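2-dehydropantoate 2-reductase (Enterococcus faecium, PDB 3WFI) binds NADH and acts as a D-mandelate dehydrogenase of the ketopantoate reductase family, probably interconverting D-mandelate and its 2-keto acid. Local coordinates at residues 102-106 / 107-111; 180-183 / 184-188. All coordinates share one frame; numbering follows the deposited sequence.

How the contacts relate
Two local contacts, each between residues a few positions apart in one continuous segment, show how a two-domain dehydrogenase can join its halves. Following the chain from the N terminus, contact 1 (102-111) comes first: it shapes the loop that leaves strand 98-102 of the Rossmann-type sheet and enters helix 109-113. Contact 2 (180-188) follows in series, neither nesting in the first nor crossing it, and lies on helix 180-191, in the C-terminal half of the chain. Their centres are about 10 Å apart, and they meet directly. I107 of contact 1 packs on I184, Y185 and A188 of contact 2, with I107 CD1 3.3 Å from Y185 CD1, bringing the nucleotide-binding loop against the helix.

Contact 1 of 2, residues 102-106 / 107-111; sequences CLLNG and IGHED
The imidazole of H109 lies between L104 and G106: CD2 of the leucine covers one face, the backbone of the glycine the opposite face, and L104 O lies in plane at the ring edge. It is a worked example of a Rossmann-fold strand-loop-helix connection held by side chains a few residues apart, here between strand 98-102 and helix 109-113. The leucine methyl makes a CH-pi contact, L104 CD2 being 3.5 Å from the H109 ring centroid and 20° off the normal. Across the ring, G106 CA is 3.5 Å from H109 CE1, a close approach made possible by a residue with no side chain. H109 CG is anti to its own carbonyl carbon (chi1 -61°), which turns the ring back over the loop. C102 SG stands oblique to the imidazole, 4.0 Å from H109 ND1, and accepts a weak hydrogen bond from L104 N at 3.2 Å. N105, which binds NAD(+) in a crystal structure of this protein, centres an inverse gamma turn. L104 and G106, which cover the two faces of the H109 ring, flank it in sequence. Beyond the segments, K284 forms salt bridges with E110 and D111. One water ties the loop to the ring: it lies 3.1 Å from H109 ND1 and donates to L104 O at 3.2 Å and, weakly, to G106 O at 3.4 Å.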
loop_
_atom_site.group_PDB
_atom_site.type_symbol
_atom_site.label_atom_id
_atom_site.label_comp_id
_atom_site.label_asym_id
_atom_site.label_seq_id
_atom_site.Cartn_x
_atom_site.Cartn_y
_atom_site.Cartn_z
ATOM N N CYS B 102 5.992 3.372 -31.728
ATOM C CA CYS B 102 5.068 2.786 -30.791
ATOM C C CYS B 102 3.750 3.551 -30.790
ATOM O O CYS B 102 3.727 4.769 -30.624
ATOM C CB CYS B 102 5.654 2.784 -29.377
ATOM S SG CYS B 102 4.545 1.922 -28.246
ATOM N N LEU B 103 2.663 2.829 -31.013
ATOM C CA LEU B 103 1.324 3.396 -30.894
ATOM C C LEU B 103 0.600 2.793 -29.688
ATOM O O LEU B 103 -0.620 2.897 -29.569
ATOM C CB LEU B 103 0.539 3.200 -32.193
ATOM C CG LEU B 103 0.686 4.211 -33.320
ATOM C CD1 LEU B 103 1.910 5.087 -33.172
ATOM C CD2 LEU B 103 0.647 3.541 -34.678
ATOM N N LEU B 104 1.374 2.202 -28.776
ATOM C CA LEU B 104 0.860 1.757 -27.482
ATOM C C LEU B 104 0.808 2.977 -26.568
ATOM O O LEU B 104 1.821 3.635 -26.325
ATOM C CB LEU B 104 1.761 0.707 -26.821
ATOM C CG LEU B 104 2.031 -0.742 -27.199
ATOM C CD1 LEU B 104 2.741 -1.019 -28.518
ATOM C CD2 LEU B 104 2.792 -1.341 -26.015
ATOM N N ASN B 105 -0.373 3.274 -26.048
ATOM C CA ASN B 105 -0.538 4.397 -25.140
ATOM C C ASN B 105 -0.170 3.955 -23.730
ATOM O O ASN B 105 -1.036 3.560 -22.947
ATOM C CB ASN B 105 -1.975 4.939 -25.218
ATOM C CG ASN B 105 -2.358 5.374 -26.631
ATOM O OD1 ASN B 105 -1.495 5.531 -27.505
ATOM N ND2 ASN B 105 -3.652 5.572 -26.860
ATOM N N GLY B 106 1.129 4.013 -23.423
ATOM C CA GLY B 106 1.632 3.676 -22.089
ATOM C C GLY B 106 3.034 4.197 -21.814
ATOM O O GLY B 106 3.760 4.553 -22.735
ATOM N N ILE B 107 3.407 4.221 -20.536
ATOM C CA ILE B 107 4.711 4.707 -20.092
ATOM C C ILE B 107 5.710 3.572 -19.848
ATOM O O ILE B 107 5.362 2.524 -19.333
ATOM C CB ILE B 107 4.553 5.585 -18.818
ATOM C CG1 ILE B 107 5.763 6.501 -18.644
ATOM C CG2 ILE B 107 4.293 4.761 -17.553
ATOM C CD1 ILE B 107 5.663 7.715 -19.531
ATOM N N GLY B 108 6.959 3.791 -20.231
ATOM C CA GLY B 108 8.013 2.823 -19.970
ATOM C C GLY B 108 8.238 1.779 -21.054
ATOM O O GLY B 108 9.153 0.971 -20.930
ATOM N N HIS B 109 7.443 1.805 -22.128
ATOM C CA HIS B 109 7.640 0.854 -23.225
ATOM C C HIS B 109 8.990 1.049 -23.884
ATOM O O HIS B 109 9.624 0.085 -24.283
ATOM C CB HIS B 109 6.556 0.971 -24.285
ATOM C CG HIS B 109 5.186 0.693 -23.774
ATOM N ND1 HIS B 109 4.070 1.305 -24.288
ATOM C CD2 HIS B 109 4.750 -0.112 -22.774
ATOM C CE1 HIS B 109 2.998 0.873 -23.644
ATOM N NE2 HIS B 109 3.384 0.013 -22.720
ATOM N N GLU B 110 9.427 2.304 -23.975
ATOM C CA GLU B 110 10.731 2.654 -24.536
ATOM C C GLU B 110 11.884 1.886 -23.882
ATOM O O GLU B 110 12.871 1.569 -24.545
ATOM C CB GLU B 110 10.965 4.187 -24.513
ATOM C CG GLU B 110 11.220 4.876 -23.159
ATOM C CD GLU B 110 9.974 5.087 -22.318
ATOM O OE1 GLU B 110 8.881 4.674 -22.731
ATOM O OE2 GLU B 110 10.081 5.660 -21.210
ATOM N N ASP B 111 11.766 1.570 -22.591
ATOM C CA ASP B 111 12.847 0.839 -21.911
ATOM C C ASP B 111 12.940 -0.614 -22.399
ATOM O O ASP B 111 14.020 -1.159 -22.508
ATOM C CB ASP B 111 12.678 0.910 -20.394
ATOM C CG ASP B 111 12.650 2.353 -19.886
ATOM O OD1 ASP B 111 13.198 3.252 -20.571
ATOM O OD2 ASP B 111 12.046 2.601 -18.831
HETATM O O HOH W 1 4.939 3.878 -25.849
#

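Contact 2 of 2, residues 180-183 / 184-188; sequences IHYS and IYRKA
I180 and I184, one turn apart on helix 180-191, lie side by side and point the same way, with I180 CG2 3.8 Å from I184 CD1. This is the i to i+4 principle of the alpha-helix, and its backbone version runs throughout: I184, Y185, R186 and K187 donate to the carbonyls of I180, H181, Y182 and S183, the bond from K187 N to S183 O measuring 2.9 Å. The apolar pair faces the Rossmann-type sheet, where I180 meets I124 and I184 meets N126. CD1 of I184 almost eclipses its own CA (chi2 -3°), an unusual and strained placing that sets it beside the S183 hydroxyl, I184 CD1 to S183 OG being 3.5 Å.

Aromatic contact comes next. The side chains of H181 and Y185 also lie side by side; their rings are oblique, centroids 5.6 Å apart and planes at 34°, while the Y185 hydroxyl bonds to E232. On another side of the helix Y182 and R186 cross, with Y182 CE2 4.1 Å from R186 CD; here the aliphatic part of the arginine does the touching, and the Y182 hydroxyl accepts from D237 N.

A further polar link runs from R186 to S183 through water. The arginine chain is extended, and the water, in the guanidinium plane, accepts from R186 NH1 at 2.9 Å and itself donates to S183 O at 3.0 Å. S183 O thus takes two donors, and the water and the NE salt bridge to E240 probably fix the orientation of the guanidinium, whose charge E240 balances.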
loop_
_atom_site.group_PDB
_atom_site.type_symbol
_atom_site.label_atom_id
_atom_site.label_comp_id
_atom_site.label_asym_id
_atom_site.label_seq_id
_atom_site.Cartn_x
_atom_site.Cartn_y
_atom_site.Cartn_z
ATOM N N ILE B 180 3.740 14.855 -27.080
ATOM C CA ILE B 180 3.294 13.455 -26.948
ATOM C C ILE B 180 3.861 12.837 -25.667
ATOM O O ILE B 180 3.156 12.149 -24.939
ATOM C CB ILE B 180 3.771 12.563 -28.126
ATOM C CG1 ILE B 180 3.225 13.055 -29.456
ATOM C CG2 ILE B 180 3.359 11.110 -27.918
ATOM C CD1 ILE B 180 1.718 13.186 -29.504
ATOM N N HIS B 181 5.141 13.070 -25.417
ATOM C CA HIS B 181 5.845 12.410 -24.321
ATOM C C HIS B 181 5.241 12.899 -22.998
ATOM O O HIS B 181 4.943 12.114 -22.094
ATOM C CB HIS B 181 7.331 12.749 -24.391
ATOM C CG HIS B 181 8.217 11.804 -23.646
ATOM N ND1 HIS B 181 7.743 10.794 -22.833
ATOM C CD2 HIS B 181 9.567 11.738 -23.583
ATOM C CE1 HIS B 181 8.767 10.140 -22.314
ATOM N NE2 HIS B 181 9.885 10.699 -22.745
ATOM N N TYR B 182 5.048 14.214 -22.913
ATOM C CA TYR B 182 4.428 14.841 -21.759
ATOM C C TYR B 182 3.042 14.282 -21.532
ATOM O O TYR B 182 2.714 13.915 -20.408
ATOM C CB TYR B 182 4.326 16.350 -21.957
ATOM C CG TYR B 182 3.776 17.113 -20.754
ATOM C CD1 TYR B 182 4.618 17.811 -19.905
ATOM C CD2 TYR B 182 2.406 17.145 -20.490
ATOM C CE1 TYR B 182 4.118 18.529 -18.834
ATOM C CE2 TYR B 182 1.886 17.849 -19.411
ATOM C CZ TYR B 182 2.752 18.542 -18.582
ATOM O OH TYR B 182 2.251 19.228 -17.501
ATOM N N SER B 183 2.235 14.201 -22.594
ATOM C CA SER B 183 0.840 13.808 -22.445
ATOM C C SER B 183 0.726 12.333 -22.069
ATOM O O SER B 183 -0.192 11.941 -21.343
ATOM C CB SER B 183 0.002 14.145 -23.697
ATOM O OG SER B 183 -0.236 12.992 -24.465
ATOM N N ILE B 184 1.688 11.525 -22.520
ATOM C CA ILE B 184 1.759 10.115 -22.151
ATOM C C ILE B 184 2.098 9.977 -20.639
ATOM O O ILE B 184 1.545 9.117 -19.941
ATOM C CB ILE B 184 2.820 9.332 -22.996
ATOM C CG1 ILE B 184 2.513 9.250 -24.499
ATOM C CG2 ILE B 184 3.056 7.924 -22.442
ATOM C CD1 ILE B 184 1.227 9.833 -25.023
ATOM N N TYR B 185 3.013 10.807 -20.136
ATOM C CA TYR B 185 3.318 10.808 -18.691
ATOM C C TYR B 185 2.120 11.267 -17.876
ATOM O O TYR B 185 1.802 10.662 -16.870
ATOM C CB TYR B 185 4.555 11.647 -18.366
ATOM C CG TYR B 185 5.820 10.834 -18.102
ATOM C CD1 TYR B 185 6.860 10.800 -19.025
ATOM C CD2 TYR B 185 5.992 10.134 -16.893
ATOM C CE1 TYR B 185 8.025 10.066 -18.760
ATOM C CE2 TYR B 185 7.145 9.402 -16.620
ATOM C CZ TYR B 185 8.160 9.370 -17.540
ATOM O OH TYR B 185 9.276 8.626 -17.207
ATOM N N ARG B 186 1.428 12.300 -18.349
ATOM C CA ARG B 186 0.240 12.817 -17.660
ATOM C C ARG B 186 -0.861 11.768 -17.584
ATOM O O ARG B 186 -1.468 11.554 -16.532
ATOM C CB ARG B 186 -0.276 14.068 -18.389
ATOM C CG ARG B 186 -1.535 14.704 -17.809
ATOM C CD ARG B 186 -1.645 16.119 -18.368
ATOM N NE ARG B 186 -2.870 16.834 -18.027
ATOM C CZ ARG B 186 -4.033 16.703 -18.658
ATOM N NH1 ARG B 186 -4.185 15.812 -19.635
ATOM N NH2 ARG B 186 -5.066 17.454 -18.282
ATOM N N LYS B 187 -1.127 11.103 -18.704
ATOM C CA LYS B 187 -2.066 9.994 -18.704
ATOM C C LYS B 187 -1.613 8.856 -17.759
ATOM O O LYS B 187 -2.433 8.235 -17.088
ATOM C CB LYS B 187 -2.260 9.470 -20.129
ATOM C CG LYS B 187 -3.117 8.212 -20.246
ATOM C CD LYS B 187 -4.493 8.400 -19.621
ATOM C CE LYS B 187 -5.387 7.186 -19.859
ATOM N NZ LYS B 187 -6.453 7.081 -18.816
ATOM N N ALA B 188 -0.323 8.543 -17.747
ATOM C CA ALA B 188 0.162 7.437 -16.901
ATOM C C ALA B 188 -0.015 7.738 -15.419
ATOM O O ALA B 188 -0.218 6.809 -14.618
ATOM C CB ALA B 188 1.619 7.104 -17.211
HETATM O O HOH W 2 -2.595 13.714 -20.900
#